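Local coordinates for protein glyceraldehyde-3-phosphate dehydrogenase (Sulfolobus solfataricus, PDB 1B7G) that catalyses the phosphorylating oxidation of D-glyceraldehyde 3-phosphate in glycolysis, using NAD or, with a marked preference, NADP as cofactor, at residues A[9-14]-A[299-304]; A[13-18]-A[272-277]; A[134-139]-A[306-311]; A[169-174]-A[215-220]. The protein carries 1 engineered substitution. All blocks are in the same frame, centred on the assembly; numbering follows the deposited sequence.

Contact 1: A[9-14]-A[299-304]; sequences YGTIGK and HQESIV. With SO4 (sulfate ion), chain G.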
# COMPACT_ATOMS: atom_id res chain seq x y z
N TYR A 9 13.84 0.76 14.54
CA TYR A 9 12.68 0.15 13.90
C TYR A 9 11.88 1.17 13.12
O TYR A 9 10.76 1.52 13.53
CB TYR A 9 11.79 -0.48 15.02
CG TYR A 9 10.78 -1.49 14.54
CD1 TYR A 9 11.22 -2.76 14.12
CD2 TYR A 9 9.43 -1.21 14.47
CE1 TYR A 9 10.30 -3.70 13.68
CE2 TYR A 9 8.52 -2.17 14.03
CZ TYR A 9 8.97 -3.40 13.64
OH TYR A 9 8.07 -4.34 13.16
N GLY A 10 12.40 1.66 11.98
CA GLY A 10 11.65 2.70 11.22
C GLY A 10 11.30 2.09 9.86
O GLY A 10 11.17 0.85 9.78
N THR A 11 11.26 2.87 8.78
CA THR A 11 10.90 2.30 7.47
C THR A 11 11.78 1.12 7.08
O THR A 11 11.28 0.11 6.64
CB THR A 11 11.16 3.39 6.38
OG1 THR A 11 10.24 4.44 6.70
CG2 THR A 11 10.85 2.88 4.98
N ILE A 12 13.10 1.32 7.14
CA ILE A 12 14.04 0.26 6.76
C ILE A 12 14.12 -0.85 7.85
O ILE A 12 14.07 -2.01 7.52
CB ILE A 12 15.44 0.81 6.52
CG1 ILE A 12 15.47 2.03 5.59
CG2 ILE A 12 16.40 -0.28 6.00
CD1 ILE A 12 14.70 1.84 4.29
N GLY A 13 14.31 -0.44 9.11
CA GLY A 13 14.45 -1.39 10.21
C GLY A 13 13.29 -2.36 10.32
O GLY A 13 13.48 -3.56 10.40
N LYS A 14 12.03 -1.88 10.30
CA LYS A 14 10.90 -2.81 10.36
C LYS A 14 11.02 -3.85 9.24
O LYS A 14 10.69 -5.03 9.43
CB LYS A 14 9.57 -2.08 10.39
CG LYS A 14 9.01 -1.51 9.08
CD LYS A 14 7.81 -0.62 9.44
CE LYS A 14 7.43 0.31 8.31
NZ LYS A 14 6.15 1.03 8.61
N HIS A 299 12.11 1.90 -5.60
CA HIS A 299 11.24 1.94 -4.41
C HIS A 299 12.13 2.06 -3.19
O HIS A 299 12.70 1.06 -2.70
CB HIS A 299 10.31 0.73 -4.31
CG HIS A 299 9.41 0.83 -3.09
ND1 HIS A 299 9.13 -0.24 -2.28
CD2 HIS A 299 8.79 1.88 -2.52
CE1 HIS A 299 8.38 0.13 -1.27
NE2 HIS A 299 8.12 1.43 -1.41
N GLN A 300 12.23 3.27 -2.67
CA GLN A 300 13.19 3.59 -1.63
C GLN A 300 12.88 2.91 -0.30
O GLN A 300 13.80 2.78 0.50
CB GLN A 300 13.41 5.07 -1.34
CG GLN A 300 12.19 5.78 -0.74
CD GLN A 300 11.01 5.83 -1.67
OE1 GLN A 300 11.10 5.79 -2.92
NE2 GLN A 300 9.80 5.90 -1.11
N GLU A 301 11.62 2.55 -0.06
CA GLU A 301 11.38 1.91 1.25
C GLU A 301 12.00 0.51 1.35
O GLU A 301 12.22 0.04 2.47
CB GLU A 301 9.87 1.82 1.48
CG GLU A 301 9.23 3.24 1.61
CD GLU A 301 7.70 3.03 1.72
OE1 GLU A 301 7.09 2.57 0.73
OE2 GLU A 301 7.16 3.28 2.80
N SER A 302 12.22 -0.15 0.24
CA SER A 302 12.66 -1.54 0.27
C SER A 302 13.90 -1.93 -0.49
O SER A 302 14.34 -3.09 -0.28
CB SER A 302 11.49 -2.38 -0.27
OG SER A 302 11.24 -2.21 -1.63
N ILE A 303 14.42 -1.18 -1.44
CA ILE A 303 15.55 -1.62 -2.23
C ILE A 303 16.74 -2.12 -1.43
O ILE A 303 17.30 -3.16 -1.81
CB ILE A 303 16.00 -0.57 -3.27
CG1 ILE A 303 17.19 -1.14 -4.06
CG2 ILE A 303 16.32 0.76 -2.56
CD1 ILE A 303 17.48 -0.38 -5.37
N VAL A 304 17.05 -1.54 -0.27
CA VAL A 304 18.22 -1.98 0.47
C VAL A 304 17.97 -3.17 1.40
O VAL A 304 18.94 -3.65 2.01
CB VAL A 304 18.97 -0.89 1.23
CG1 VAL A 304 19.49 0.18 0.27
CG2 VAL A 304 18.18 -0.24 2.36
S SO4 G . 11.56 6.65 9.59
O1 SO4 G . 10.27 6.15 10.17
O2 SO4 G . 12.12 5.62 8.66
O3 SO4 G . 12.53 6.90 10.71
O4 SO4 G . 11.33 7.93 8.85

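Contact 2: A[13-18]-A[272-277]; sequences GKRVAD and RNDIPE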
# COMPACT_ATOMS: atom_id res chain seq x y z
N GLY A 13 14.31 -0.44 9.11
CA GLY A 13 14.45 -1.39 10.21
C GLY A 13 13.29 -2.36 10.32
O GLY A 13 13.48 -3.56 10.40
N LYS A 14 12.03 -1.88 10.30
CA LYS A 14 10.90 -2.81 10.36
C LYS A 14 11.02 -3.85 9.24
O LYS A 14 10.69 -5.03 9.43
CB LYS A 14 9.57 -2.08 10.39
CG LYS A 14 9.01 -1.51 9.08
CD LYS A 14 7.81 -0.62 9.44
CE LYS A 14 7.43 0.31 8.31
NZ LYS A 14 6.15 1.03 8.61
N ARG A 15 11.42 -3.47 8.03
CA ARG A 15 11.55 -4.41 6.94
C ARG A 15 12.84 -5.24 7.09
O ARG A 15 12.81 -6.41 6.69
CB ARG A 15 11.56 -3.70 5.58
CG ARG A 15 10.31 -2.86 5.33
CD ARG A 15 10.62 -1.79 4.24
NE ARG A 15 9.30 -1.57 3.56
CZ ARG A 15 8.46 -0.63 3.97
NH1 ARG A 15 8.79 0.13 5.02
NH2 ARG A 15 7.32 -0.41 3.34
N VAL A 16 13.89 -4.71 7.67
CA VAL A 16 15.08 -5.60 7.83
C VAL A 16 14.77 -6.64 8.92
O VAL A 16 15.15 -7.81 8.78
CB VAL A 16 16.37 -4.85 8.04
CG1 VAL A 16 17.48 -5.84 8.41
CG2 VAL A 16 16.80 -4.14 6.70
N ALA A 17 13.98 -6.24 9.92
CA ALA A 17 13.58 -7.21 10.96
C ALA A 17 12.74 -8.32 10.37
O ALA A 17 13.08 -9.50 10.58
CB ALA A 17 12.93 -6.51 12.13
N ASP A 18 11.74 -8.00 9.53
CA ASP A 18 10.95 -9.01 8.87
C ASP A 18 11.76 -9.91 7.94
O ASP A 18 11.50 -11.13 7.92
CB ASP A 18 9.76 -8.42 8.13
CG ASP A 18 8.62 -8.00 9.01
OD1 ASP A 18 8.65 -8.21 10.25
OD2 ASP A 18 7.64 -7.45 8.46
N ARG A 272 3.70 -5.29 2.18
CA ARG A 272 3.79 -3.84 2.31
C ARG A 272 3.79 -3.14 0.95
O ARG A 272 4.11 -1.95 0.86
CB ARG A 272 5.01 -3.34 3.10
CG ARG A 272 5.27 -3.92 4.46
CD ARG A 272 6.11 -3.05 5.36
NE ARG A 272 6.09 -3.41 6.76
CZ ARG A 272 6.69 -4.46 7.31
NH1 ARG A 272 7.38 -5.30 6.55
NH2 ARG A 272 6.65 -4.66 8.64
N ASN A 273 3.39 -3.76 -0.14
CA ASN A 273 3.47 -3.24 -1.47
C ASN A 273 4.93 -2.95 -1.85
O ASN A 273 5.12 -2.20 -2.81
CB ASN A 273 2.66 -1.95 -1.74
CG ASN A 273 1.51 -1.67 -0.84
OD1 ASN A 273 1.36 -0.55 -0.32
ND2 ASN A 273 0.71 -2.70 -0.52
N ASP A 274 5.93 -3.61 -1.26
CA ASP A 274 7.33 -3.38 -1.55
C ASP A 274 7.76 -3.88 -2.91
O ASP A 274 7.36 -4.93 -3.40
CB ASP A 274 8.25 -4.01 -0.47
CG ASP A 274 8.16 -3.24 0.82
OD1 ASP A 274 7.55 -2.13 0.81
OD2 ASP A 274 8.69 -3.69 1.85
N ILE A 275 8.61 -3.08 -3.59
CA ILE A 275 9.21 -3.53 -4.84
C ILE A 275 10.71 -3.23 -4.70
O ILE A 275 11.20 -2.15 -5.07
CB ILE A 275 8.69 -2.87 -6.10
CG1 ILE A 275 7.18 -3.07 -6.31
CG2 ILE A 275 9.45 -3.28 -7.37
CD1 ILE A 275 6.63 -2.24 -7.47
N PRO A 276 11.47 -4.20 -4.18
CA PRO A 276 12.86 -4.01 -3.89
C PRO A 276 13.77 -4.00 -5.12
O PRO A 276 14.98 -3.74 -5.00
CB PRO A 276 13.24 -5.15 -2.97
CG PRO A 276 11.99 -5.93 -2.70
CD PRO A 276 10.94 -5.51 -3.67
N GLU A 277 13.29 -4.43 -6.26
CA GLU A 277 14.04 -4.50 -7.49
C GLU A 277 14.15 -3.14 -8.21
O GLU A 277 13.20 -2.35 -8.14
CB GLU A 277 13.36 -5.48 -8.45
CG GLU A 277 13.23 -6.91 -7.86
CD GLU A 277 11.97 -7.11 -7.05
OE1 GLU A 277 11.16 -6.16 -6.90
OE2 GLU A 277 11.77 -8.24 -6.52

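Contact 3: A[134-139]-A[306-311]; sequences IRVVSC and PENIDA. With SO4 (sulfate ion), chain C.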
# COMPACT_ATOMS: atom_id res chain seq x y z
N ILE A 134 30.30 -2.68 7.81
CA ILE A 134 29.99 -2.58 6.37
C ILE A 134 28.95 -1.48 6.17
O ILE A 134 27.98 -1.42 6.93
CB ILE A 134 29.44 -3.92 5.86
CG1 ILE A 134 30.53 -5.01 5.85
CG2 ILE A 134 28.84 -3.80 4.46
CD1 ILE A 134 30.09 -6.34 5.24
N ARG A 135 29.16 -0.59 5.19
CA ARG A 135 28.14 0.44 4.96
C ARG A 135 27.34 0.06 3.73
O ARG A 135 27.93 -0.10 2.66
CB ARG A 135 28.72 1.85 4.74
CG ARG A 135 27.57 2.88 4.59
CD ARG A 135 28.18 4.26 4.23
NE ARG A 135 28.83 4.18 2.93
CZ ARG A 135 29.08 5.23 2.15
NH1 ARG A 135 28.67 6.44 2.52
NH2 ARG A 135 29.65 5.06 0.97
N VAL A 136 26.08 -0.31 3.89
CA VAL A 136 25.26 -0.59 2.71
C VAL A 136 24.96 0.80 2.09
O VAL A 136 24.41 1.64 2.78
CB VAL A 136 23.95 -1.30 3.04
CG1 VAL A 136 23.01 -1.29 1.83
CG2 VAL A 136 24.19 -2.77 3.50
N VAL A 137 25.27 1.02 0.82
CA VAL A 137 25.05 2.33 0.20
C VAL A 137 23.57 2.72 0.22
O VAL A 137 22.68 1.90 0.48
CB VAL A 137 25.56 2.41 -1.24
CG1 VAL A 137 27.06 2.79 -1.25
CG2 VAL A 137 25.35 1.11 -1.99
N SER A 138 23.30 4.01 -0.08
CA SER A 138 21.92 4.50 -0.02
C SER A 138 21.05 3.83 -1.04
O SER A 138 21.50 3.15 -1.98
CB SER A 138 21.93 6.05 -0.27
OG SER A 138 22.14 6.23 -1.70
N CYS A 139 19.74 4.08 -0.97
CA CYS A 139 18.79 3.51 -1.90
C CYS A 139 19.10 3.85 -3.36
O CYS A 139 19.03 2.99 -4.23
CB CYS A 139 17.37 4.10 -1.56
SG CYS A 139 16.92 3.81 0.19
N PRO A 306 17.20 -6.57 0.92
CA PRO A 306 17.98 -7.72 0.55
C PRO A 306 19.47 -7.47 0.66
O PRO A 306 20.22 -8.36 1.14
CB PRO A 306 17.52 -8.13 -0.83
CG PRO A 306 16.93 -6.86 -1.40
CD PRO A 306 16.39 -6.07 -0.24
N GLU A 307 19.96 -6.26 0.38
CA GLU A 307 21.34 -5.88 0.53
C GLU A 307 21.83 -6.01 1.97
O GLU A 307 22.93 -6.50 2.23
CB GLU A 307 21.60 -4.42 0.05
CG GLU A 307 21.13 -4.17 -1.38
CD GLU A 307 21.78 -5.07 -2.41
OE1 GLU A 307 22.93 -5.47 -2.15
OE2 GLU A 307 21.15 -5.47 -3.42
N ASN A 308 20.99 -5.63 2.93
CA ASN A 308 21.38 -5.74 4.34
C ASN A 308 21.48 -7.23 4.75
O ASN A 308 22.38 -7.58 5.54
CB ASN A 308 20.40 -5.00 5.24
CG ASN A 308 20.71 -3.54 5.46
OD1 ASN A 308 21.47 -3.17 6.35
ND2 ASN A 308 20.12 -2.68 4.63
N ILE A 309 20.61 -8.07 4.18
CA ILE A 309 20.71 -9.51 4.49
C ILE A 309 22.01 -10.09 3.97
O ILE A 309 22.78 -10.77 4.71
CB ILE A 309 19.49 -10.27 3.97
CG1 ILE A 309 18.19 -9.78 4.57
CG2 ILE A 309 19.68 -11.78 4.29
CD1 ILE A 309 18.17 -9.66 6.09
N ASP A 310 22.41 -9.78 2.73
CA ASP A 310 23.69 -10.27 2.22
C ASP A 310 24.87 -9.73 2.97
O ASP A 310 25.89 -10.44 3.17
CB ASP A 310 23.80 -9.97 0.72
CG ASP A 310 22.78 -10.71 -0.09
OD1 ASP A 310 22.51 -11.89 0.26
OD2 ASP A 310 22.24 -10.17 -1.08
N ALA A 311 24.80 -8.46 3.39
CA ALA A 311 25.86 -7.83 4.11
C ALA A 311 26.13 -8.61 5.42
O ALA A 311 27.28 -8.70 5.84
CB ALA A 311 25.64 -6.36 4.42
S SO4 C . 19.53 8.73 -1.67
O1 SO4 C . 18.96 9.32 -0.47
O2 SO4 C . 19.11 9.59 -2.91
O3 SO4 C . 19.13 7.37 -2.02
O4 SO4 C . 21.00 8.81 -1.49

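Contact 4: A[169-174]-A[215-220]; sequences ADQKEV and TTLMHM. With SO4 (sulfate ion), chain G.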
# COMPACT_ATOMS: atom_id res chain seq x y z
N ALA A 169 9.41 12.62 0.54
CA ALA A 169 9.30 11.98 1.86
C ALA A 169 8.42 10.74 1.72
O ALA A 169 7.71 10.60 0.74
CB ALA A 169 8.61 12.97 2.82
N ASP A 170 8.61 9.75 2.61
CA ASP A 170 7.75 8.57 2.44
C ASP A 170 6.30 8.96 2.79
O ASP A 170 6.03 9.95 3.46
CB ASP A 170 8.20 7.42 3.30
CG ASP A 170 9.55 6.89 2.78
OD1 ASP A 170 9.65 6.79 1.54
OD2 ASP A 170 10.41 6.65 3.65
N GLN A 171 5.41 8.11 2.32
CA GLN A 171 3.99 8.29 2.45
C GLN A 171 3.49 8.42 3.89
O GLN A 171 2.58 9.24 4.12
CB GLN A 171 3.25 7.13 1.77
CG GLN A 171 1.73 7.35 1.89
CD GLN A 171 0.99 6.38 0.99
OE1 GLN A 171 0.88 6.60 -0.22
NE2 GLN A 171 0.55 5.28 1.61
N LYS A 172 4.14 7.77 4.84
CA LYS A 172 3.70 7.92 6.24
C LYS A 172 4.09 9.26 6.82
O LYS A 172 3.54 9.68 7.84
CB LYS A 172 4.23 6.77 7.11
CG LYS A 172 5.65 7.02 7.65
CD LYS A 172 6.36 5.71 7.95
CE LYS A 172 7.60 5.93 8.78
NZ LYS A 172 8.39 4.68 8.96
N GLU A 173 5.10 9.92 6.27
CA GLU A 173 5.55 11.21 6.84
C GLU A 173 4.53 12.26 6.47
O GLU A 173 3.96 12.28 5.36
CB GLU A 173 6.99 11.50 6.42
CG GLU A 173 7.91 10.28 6.43
CD GLU A 173 9.34 10.47 5.99
OE1 GLU A 173 10.21 10.79 6.85
OE2 GLU A 173 9.73 10.29 4.80
N VAL A 174 3.97 12.98 7.45
CA VAL A 174 2.98 14.01 7.13
C VAL A 174 3.55 15.38 7.50
O VAL A 174 2.88 16.38 7.33
CB VAL A 174 1.62 13.77 7.83
CG1 VAL A 174 1.04 12.42 7.41
CG2 VAL A 174 1.81 13.85 9.34
N THR A 215 6.49 14.05 -4.67
CA THR A 215 5.90 12.73 -4.83
C THR A 215 6.27 11.86 -3.62
O THR A 215 7.28 12.18 -3.02
CB THR A 215 6.29 12.05 -6.13
OG1 THR A 215 5.61 10.77 -6.17
CG2 THR A 215 7.80 11.84 -6.32
N THR A 216 5.50 10.84 -3.22
CA THR A 216 5.92 10.07 -2.05
C THR A 216 6.30 8.62 -2.39
O THR A 216 6.91 7.97 -1.54
CB THR A 216 4.77 9.95 -0.98
OG1 THR A 216 3.65 9.37 -1.63
CG2 THR A 216 4.35 11.33 -0.47
N LEU A 217 5.99 8.16 -3.57
CA LEU A 217 6.07 6.74 -3.85
C LEU A 217 7.43 6.18 -4.16
O LEU A 217 7.81 5.15 -3.61
CB LEU A 217 5.07 6.42 -4.97
CG LEU A 217 3.63 6.91 -4.70
CD1 LEU A 217 2.67 6.39 -5.76
CD2 LEU A 217 3.17 6.44 -3.31
N MET A 218 8.14 6.76 -5.12
CA MET A 218 9.38 6.18 -5.65
C MET A 218 10.24 7.31 -6.24
O MET A 218 9.66 8.30 -6.72
CB MET A 218 9.01 5.30 -6.86
CG MET A 218 8.50 3.90 -6.52
SD MET A 218 8.10 2.93 -7.95
CE MET A 218 7.09 1.63 -7.17
N HIS A 219 11.52 7.04 -6.30
CA HIS A 219 12.47 7.86 -7.01
C HIS A 219 12.50 7.40 -8.47
O HIS A 219 12.11 6.26 -8.74
CB HIS A 219 13.88 7.63 -6.48
CG HIS A 219 14.09 7.87 -5.03
ND1 HIS A 219 13.81 9.05 -4.41
CD2 HIS A 219 14.59 7.06 -4.05
CE1 HIS A 219 14.14 9.01 -3.14
NE2 HIS A 219 14.64 7.78 -2.91
N MET A 220 13.11 8.23 -9.33
CA MET A 220 13.39 7.85 -10.68
C MET A 220 14.79 8.31 -11.08
O MET A 220 15.30 9.37 -10.70
CB MET A 220 12.40 8.29 -11.78
CG MET A 220 11.22 7.33 -11.91
SD MET A 220 10.14 7.69 -13.29
CE MET A 220 11.14 6.99 -14.64
S SO4 G . 11.56 6.65 9.59
O1 SO4 G . 10.27 6.15 10.17
O2 SO4 G . 12.12 5.62 8.66
O3 SO4 G . 12.53 6.90 10.71
O4 SO4 G . 11.33 7.93 8.85
O HOH W 1 6.64 5.96 0.46

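Contact 1: A[9-14]-A[299-304]
From CB outward, the I12 side chain splits between two partners. Its CG2, anti to the backbone N, meets V304 CG2 at 4.1 Å, one methyl on another where the two side chains cross nearly at right angles. The other branch runs through CG1 to CD1, which lies 3.6 Å from E301 O, with Q300 O slightly farther; a branched aliphatic chain suits a place that must cover both a valine and a turn of backbone. Next to it, T11 CG2 sits 3.8 Å from E301 CG, while T11 OG1 takes a hydrogen bond from K172. An alanine here would probably weaken the tie to the 169-174 loop and bare the methylene chain of E301, since both OG1 and CG2 would be gone. E301 is held by H299, whose NE2 donates in its ring plane to the anti lone pair of OE1 (2.6 Å), and by R266 of the second subunit through OE2. T11 N binds sulfate O2 at 2.9 Å, and a CB on G10 would collide with that oxygen. T11, I12 and Q300 probably bind NAD, as in relatives, in keeping with a GxGxxG-like turn at the start of helix 11-21, which the contact sets against the loop joining strand 291-298 to helix 304-315.

Contact 2: A[13-18]-A[272-277]
D18 OD2 is the most heavily gripped atom of this contact: R272 reaches it end-on with both terminal nitrogens, NH1 at 2.9 Å and NH2 at 3.0 Å, and K269 of the second subunit forms a further salt bridge to it. The two R272 nitrogens come from above the carboxylate plane, and the N-H of NH1 meets OD2 at 142°, so the bonds are bent. D18 OD1 is taken by R46. R15, by contrast, meets D274 tip to tip and side-on. Its NE donates to the syn lone pair of OD2 at 2.8 Å, and its NH2 to the syn lone pair of OD1 at 3.1 Å, each oxygen near the guanidinium plane. Both arginines have CG anti to the carbonyl carbon and run extended from CG to NE, long enough to bridge backbones whose nearest CA atoms, those of R15 and R272, are 9.1 Å apart. They cross obliquely, with guanidinium planes 49° apart, and R272 CD covers one face of the R15 group at 3.5 Å from NH2. K14 contributes its aliphatic part, CG lying over a face of the R272 guanidinium, while its NZ forms salt bridges with E39 and with E263 and D267 of the second subunit. R272 NE also pairs with D267 of that subunit. Arginine suits both places because it offers several in-plane donors and a flat face that accepts methylenes. With carboxylates of both subunits compensating the buried cations, all these side chains are likely to remain charged, and the network ties helix 11-21, the 272-277 loop and the subunit interface together.

Contact 3: A[134-139]-A[306-311]
A311 CB is the small knuckle on which two strand side chains rest: V136 CG2 lies 4.0 Å from it and I134 CG2 4.1 Å. V136 spreads both methyls over the helix, its CG1 anti to the backbone N (chi1 167°) and 3.9 Å from E307 CB, while CG2 also reaches N308 OD1. I134 extends its other branch until CD1 lies 3.7 Å from A311 O. Branched residues suit this strand because they broaden the surface it offers, and alanine suits the helix because it lets the strand side chains come close. Strand 134-136 and helix 306-311 run nearly antiparallel, at 165°, with axes 9.3 Å apart. One shell out, polar partners fix the ends that pass beside the apolar patch: N308 OD1 accepts from Q107, and E307, bent at chi2, sends its carboxylate to R146 and R245. F119 of strand 118-119 touches I134, E307 and A311 alike. Past V136 the chain leaves the sheet for S138, the N-cap of helix 139-152, and then C139, by similarity the catalytic nucleophile. S138 OG binds sulfate O4 at 2.8 Å in the inorganic phosphate site, and N140 N, R166 and H193 complete the grip. The chemistry thus divides in two. Apolar contacts seat helix 304-315 on the Rossmann-type parallel sheet, whereas the end of the strand delivers a hydroxyl and a helix N-terminus to an anion; the helix dipole and R166 probably help to stabilise that charge, and the same field would probably favour a thiolate at C139.

Contact 4: A[169-174]-A[215-220]
Q171 and L217 lie side by side and point the same way, with Q171 OE1 3.8 Å from L217 CD2. T216 crosses Q171 obliquely and aims at the backbone of the other loop: its CB is 3.8 Å from Q171 N, and its CA gives a CA-H...O contact to A169 O at 3.4 Å. A water fills the polar part of the seam, donating to T216 O at 2.8 Å and accepting from Q171 N, with a weak third bond to D170 OD1. Segment 169-174 is folded by a type I turn from D170 to E173, and E173 OE2 accepts from D170 N, using its anti lone pair (2.5 Å). The polar ends look elsewhere: D170 pairs with R167, and Q171, extended with CG anti to the backbone N, pairs with Q171 of the second subunit. K172 stretches out so that NZ meets sulfate O1 at 2.7 Å, and also engages E39 and T11. A leucine here would probably cost the sulfate, E39 and T11 their shared cationic donor and loosen this loop from the nucleotide-binding domain. A long cationic chain suits this place, since its extended methylenes carry NZ from the turn to the sulfate. The contact joins two loops at the ends of neighbouring antiparallel strands, 157-167 and 219-227, the latter starting at catalytic-site residue H219; L217 also packs on helix 258-267.

How the contacts relate
Contacts 1 and 2 share G13 and K14 of helix 11-21, and their centres are 5 Å apart. Contact 3 lies about 11 Å from contact 1, centre to centre, and crosses it along the chain; its helix 304-315 follows directly from the 299-304 loop. Contact 4 is nested within the loops closed by the other three, its centre about 21 Å from that of contact 3. Contacts 1 and 4 touch the same sulfate; contacts 1, 2 and 4 touch the second subunit. Contact 2 ties helix 11-21 of the nucleotide-binding domain to a catalytic-domain loop, and contact 1 ties it to the 299-304 loop between the two; contact 3 packs helix 304-315 on the parallel sheet, and contact 4 lies within the catalytic domain.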